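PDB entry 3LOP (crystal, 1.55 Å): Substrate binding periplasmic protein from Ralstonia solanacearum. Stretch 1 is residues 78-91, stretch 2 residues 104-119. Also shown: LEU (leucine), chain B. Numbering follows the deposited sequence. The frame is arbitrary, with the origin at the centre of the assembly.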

# COMPACT_ATOMS: atom_id res chain seq x y z
N LEU A 78 -4.98 -10.80 -4.93
CA LEU A 78 -4.81 -9.84 -3.84
C LEU A 78 -3.49 -9.07 -3.81
O LEU A 78 -2.44 -9.59 -4.18
CB LEU A 78 -4.92 -10.55 -2.49
CG LEU A 78 -6.27 -10.94 -1.88
CD1 LEU A 78 -6.01 -11.78 -0.63
CD2 LEU A 78 -7.06 -9.69 -1.53
N THR A 79 -3.59 -7.83 -3.34
CA THR A 79 -2.47 -6.91 -3.12
C THR A 79 -1.19 -6.96 -3.96
O THR A 79 -0.10 -7.21 -3.42
CB THR A 79 -2.03 -7.00 -1.64
OG1 THR A 79 -1.45 -8.28 -1.39
CG2 THR A 79 -3.24 -6.83 -0.72
N VAL A 80 -1.30 -6.71 -5.25
CA VAL A 80 -0.11 -6.70 -6.10
C VAL A 80 0.65 -5.41 -5.78
O VAL A 80 0.05 -4.35 -5.58
CB VAL A 80 -0.49 -6.73 -7.60
CG1 VAL A 80 0.75 -6.50 -8.46
CG2 VAL A 80 -1.11 -8.07 -7.94
N VAL A 81 1.98 -5.51 -5.71
CA VAL A 81 2.82 -4.37 -5.39
C VAL A 81 3.43 -3.70 -6.61
O VAL A 81 3.87 -4.37 -7.55
CB VAL A 81 3.97 -4.80 -4.45
CG1 VAL A 81 4.94 -3.64 -4.21
CG2 VAL A 81 3.41 -5.31 -3.13
N GLY A 82 3.46 -2.37 -6.60
CA GLY A 82 4.04 -1.62 -7.70
C GLY A 82 3.06 -1.03 -8.68
O GLY A 82 2.31 -1.75 -9.34
N THR A 83 3.06 0.30 -8.78
CA THR A 83 2.18 0.99 -9.71
C THR A 83 2.42 0.48 -11.13
O THR A 83 1.48 0.18 -11.86
CB THR A 83 2.41 2.52 -9.68
OG1 THR A 83 1.96 3.03 -8.42
CG2 THR A 83 1.64 3.21 -10.78
N ALA A 84 3.69 0.36 -11.51
CA ALA A 84 4.03 -0.11 -12.85
C ALA A 84 3.59 -1.55 -13.06
O ALA A 84 3.14 -1.93 -14.14
CB ALA A 84 5.54 0.01 -13.09
N ASN A 85 3.69 -2.36 -12.01
CA ASN A 85 3.31 -3.76 -12.09
C ASN A 85 1.81 -3.93 -12.32
O ASN A 85 1.39 -4.70 -13.18
CB ASN A 85 3.74 -4.49 -10.81
CG ASN A 85 5.24 -4.45 -10.59
OD1 ASN A 85 5.94 -5.45 -10.75
ND2 ASN A 85 5.74 -3.27 -10.24
N VAL A 86 1.00 -3.21 -11.55
CA VAL A 86 -0.44 -3.31 -11.72
C VAL A 86 -0.87 -2.72 -13.05
O VAL A 86 -1.74 -3.27 -13.72
CB VAL A 86 -1.19 -2.60 -10.58
CG1 VAL A 86 -2.69 -2.70 -10.82
CG2 VAL A 86 -0.83 -3.24 -9.25
N GLU A 87 -0.27 -1.60 -13.45
CA GLU A 87 -0.64 -0.98 -14.72
C GLU A 87 -0.34 -1.92 -15.88
O GLU A 87 -1.03 -1.88 -16.90
CB GLU A 87 0.07 0.37 -14.89
CG GLU A 87 -0.39 1.40 -13.86
CD GLU A 87 0.16 2.80 -14.10
OE1 GLU A 87 1.21 2.93 -14.76
OE2 GLU A 87 -0.46 3.77 -13.62
N ALA A 88 0.67 -2.78 -15.73
CA ALA A 88 1.00 -3.73 -16.79
C ALA A 88 -0.09 -4.81 -16.83
O ALA A 88 -0.51 -5.24 -17.91
CB ALA A 88 2.36 -4.37 -16.53
N LEU A 89 -0.57 -5.24 -15.67
CA LEU A 89 -1.63 -6.24 -15.63
C LEU A 89 -2.87 -5.69 -16.33
O LEU A 89 -3.58 -6.43 -17.01
CB LEU A 89 -1.99 -6.60 -14.19
CG LEU A 89 -0.96 -7.38 -13.38
CD1 LEU A 89 -1.44 -7.53 -11.94
CD2 LEU A 89 -0.73 -8.74 -14.01
N MSE A 90 -3.12 -4.40 -16.17
CA MSE A 90 -4.28 -3.77 -16.79
C MSE A 90 -4.04 -3.58 -18.29
O MSE A 90 -4.82 -4.04 -19.12
CB MSE A 90 -4.55 -2.40 -16.14
CG MSE A 90 -4.80 -2.47 -14.63
SE MSE A 90 -5.27 -0.76 -13.82
CE MSE A 90 -3.57 0.12 -13.90
N ARG A 91 -2.94 -2.92 -18.62
CA ARG A 91 -2.58 -2.64 -20.01
C ARG A 91 -2.47 -3.88 -20.89
O ARG A 91 -2.97 -3.89 -22.01
CB ARG A 91 -1.25 -1.88 -20.04
CG ARG A 91 -0.78 -1.49 -21.44
CD ARG A 91 0.61 -0.87 -21.40
NE ARG A 91 0.69 0.24 -20.46
CZ ARG A 91 1.32 0.19 -19.29
NH1 ARG A 91 1.93 -0.92 -18.90
NH2 ARG A 91 1.34 1.26 -18.50
N GLY A 104 -7.70 -4.80 -3.57
CA GLY A 104 -6.70 -4.13 -2.78
C GLY A 104 -5.30 -4.01 -3.34
O GLY A 104 -4.34 -4.37 -2.66
N PRO A 105 -5.13 -3.53 -4.58
CA PRO A 105 -3.77 -3.41 -5.11
C PRO A 105 -2.99 -2.56 -4.11
O PRO A 105 -3.51 -1.56 -3.59
CB PRO A 105 -3.99 -2.71 -6.46
CG PRO A 105 -5.29 -1.96 -6.27
CD PRO A 105 -6.12 -2.95 -5.50
N ALA A 106 -1.75 -2.95 -3.84
CA ALA A 106 -0.92 -2.24 -2.86
C ALA A 106 -0.32 -0.92 -3.33
O ALA A 106 0.77 -0.54 -2.92
CB ALA A 106 0.18 -3.17 -2.36
N THR A 107 -1.06 -0.22 -4.18
CA THR A 107 -0.63 1.07 -4.70
C THR A 107 -1.85 1.98 -4.78
O THR A 107 -2.95 1.52 -5.10
CB THR A 107 -0.01 0.94 -6.12
OG1 THR A 107 -0.12 2.19 -6.81
CG2 THR A 107 -0.71 -0.15 -6.92
N GLY A 108 -1.66 3.26 -4.47
CA GLY A 108 -2.77 4.20 -4.52
C GLY A 108 -2.76 5.06 -5.78
O GLY A 108 -3.31 6.15 -5.79
N ALA A 109 -2.13 4.56 -6.84
CA ALA A 109 -2.06 5.31 -8.09
C ALA A 109 -3.45 5.68 -8.60
O ALA A 109 -4.42 4.96 -8.37
CB ALA A 109 -1.32 4.49 -9.14
N SER A 110 -3.53 6.81 -9.30
CA SER A 110 -4.81 7.29 -9.83
C SER A 110 -5.43 6.32 -10.83
O SER A 110 -6.65 6.30 -11.01
CB SER A 110 -4.62 8.66 -10.48
OG SER A 110 -3.70 8.60 -11.56
N SER A 111 -4.59 5.52 -11.48
CA SER A 111 -5.07 4.57 -12.47
C SER A 111 -5.81 3.38 -11.85
O SER A 111 -6.47 2.63 -12.57
CB SER A 111 -3.89 4.06 -13.30
OG SER A 111 -2.89 3.50 -12.48
N MSE A 112 -5.70 3.21 -10.54
CA MSE A 112 -6.37 2.09 -9.88
C MSE A 112 -7.89 2.14 -9.94
O MSE A 112 -8.55 1.12 -9.72
CB MSE A 112 -5.92 1.99 -8.41
CG MSE A 112 -4.42 1.71 -8.23
SE MSE A 112 -3.82 0.12 -9.17
CE MSE A 112 -2.62 0.95 -10.43
N THR A 113 -8.45 3.30 -10.24
CA THR A 113 -9.90 3.45 -10.32
C THR A 113 -10.40 3.49 -11.76
O THR A 113 -11.51 3.95 -12.02
CB THR A 113 -10.37 4.74 -9.61
OG1 THR A 113 -9.62 5.86 -10.11
CG2 THR A 113 -10.17 4.64 -8.11
N THR A 114 -9.60 2.97 -12.69
CA THR A 114 -9.98 2.99 -14.10
C THR A 114 -10.14 1.63 -14.78
O THR A 114 -10.19 1.56 -16.01
CB THR A 114 -8.97 3.81 -14.92
OG1 THR A 114 -7.71 3.13 -14.95
CG2 THR A 114 -8.77 5.19 -14.30
N ASP A 115 -10.21 0.56 -14.00
CA ASP A 115 -10.36 -0.77 -14.58
C ASP A 115 -11.47 -1.54 -13.88
O ASP A 115 -11.45 -1.69 -12.65
CB ASP A 115 -9.03 -1.54 -14.48
CG ASP A 115 -9.02 -2.81 -15.30
OD1 ASP A 115 -9.84 -3.71 -15.02
OD2 ASP A 115 -8.20 -2.91 -16.23
N PRO A 116 -12.44 -2.07 -14.64
CA PRO A 116 -13.55 -2.82 -14.05
C PRO A 116 -13.18 -3.99 -13.15
O PRO A 116 -13.96 -4.39 -12.29
CB PRO A 116 -14.36 -3.26 -15.28
CG PRO A 116 -13.30 -3.40 -16.33
CD PRO A 116 -12.47 -2.15 -16.11
N LEU A 117 -11.98 -4.54 -13.33
CA LEU A 117 -11.54 -5.66 -12.51
C LEU A 117 -10.61 -5.29 -11.36
O LEU A 117 -10.18 -6.16 -10.61
CB LEU A 117 -10.88 -6.73 -13.39
CG LEU A 117 -11.87 -7.54 -14.23
CD1 LEU A 117 -11.12 -8.47 -15.17
CD2 LEU A 117 -12.77 -8.34 -13.29
N VAL A 118 -10.30 -4.01 -11.22
CA VAL A 118 -9.43 -3.57 -10.14
C VAL A 118 -10.25 -2.88 -9.06
O VAL A 118 -11.01 -1.95 -9.34
CB VAL A 118 -8.33 -2.62 -10.65
CG1 VAL A 118 -7.41 -2.22 -9.51
CG2 VAL A 118 -7.52 -3.32 -11.74
N PHE A 119 -10.10 -3.35 -7.83
CA PHE A 119 -10.85 -2.82 -6.69
C PHE A 119 -9.95 -2.19 -5.62
O PHE A 119 -9.61 -2.84 -4.63
CB PHE A 119 -11.70 -3.93 -6.06
CG PHE A 119 -12.76 -4.47 -6.97
CD1 PHE A 119 -12.44 -5.39 -7.98
CD2 PHE A 119 -14.08 -4.06 -6.84
CE1 PHE A 119 -13.43 -5.87 -8.83
CE2 PHE A 119 -15.07 -4.54 -7.69
CZ PHE A 119 -14.75 -5.45 -8.69
N LEU B . 3.03 -0.58 -4.41
CA LEU B . 4.38 -0.01 -4.09
C LEU B . 4.66 -0.16 -2.61
O LEU B . 5.85 -0.11 -2.25
CB LEU B . 4.41 1.46 -4.48
CG LEU B . 3.84 1.54 -5.89
CD1 LEU B . 3.00 2.73 -6.04
CD2 LEU B . 4.94 1.54 -6.88
OXT LEU B . 3.69 -0.30 -1.83
O HOH W 1 -1.80 6.02 -12.35

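Residues 78-91 and 104-119 bury 618 Å² between them, both sides summed, along a loop that leads into a helix (83-91) and a facing loop with a short 3-10 segment (110-112). Backbone contacts hold the loop end: Ala106 N donates to Val80 O (2.9 Å), and Thr79 CA approaches Gly104 O at 3.2 Å in a CA-H...O contact. Gly104 has positive phi (64°), which favours glycine.

Two side-chain hydrogen bonds follow along the helix. Thr83 OG1 and Thr107 OG1 form a 2.8 Å hydrogen bond in which either could be the donor, although the position of Thr83 OG1 is less certain; Thr107 OG1 also accepts from Ala109 N at 3.1 Å, so this hydroxyl ties its own loop to the helix start. One turn further on, Ser111 OG donates to Glu87 OE2 (2.7 Å). Glu87 leaves the helix sideways, but its end comes nearer, with chi1 m and chi2 t, and the carboxylate reaches the serine. Water 1 reinforces the pair, donating to Glu87 OE2 (2.9 Å) and accepting from Ser111 N (3.0 Å).

Apolar side chains pack alongside these polar links. Val86, pointing toward stretch 2, sets CG1 3.5 Å from Met112 SE and CG2 4.2 Å from Pro105 CB. Val86 and Met112 are buried, whereas Glu87 and Ser111 are partly exposed, which suits a polar pair that also meets a water. Met90, a selenomethionine like Met112, has the largest covered area, 90 Å²: its long flexible chain places CE 3.7 Å from Met112 CE and SE 4.0 Å from Val118 CG2. Smaller methyls meet in Val81 CG2 to Ala106 CB (4.0 Å) and Thr83 CG2 to Ala109 CB (3.6 Å).

The bound leucine joins the assembly through its LEU N, which donates to Ala106 O (2.7 Å); thus Ala106 serves stretch 1 with its amide and the ligand with its carbonyl, in keeping with a substrate-binding protein.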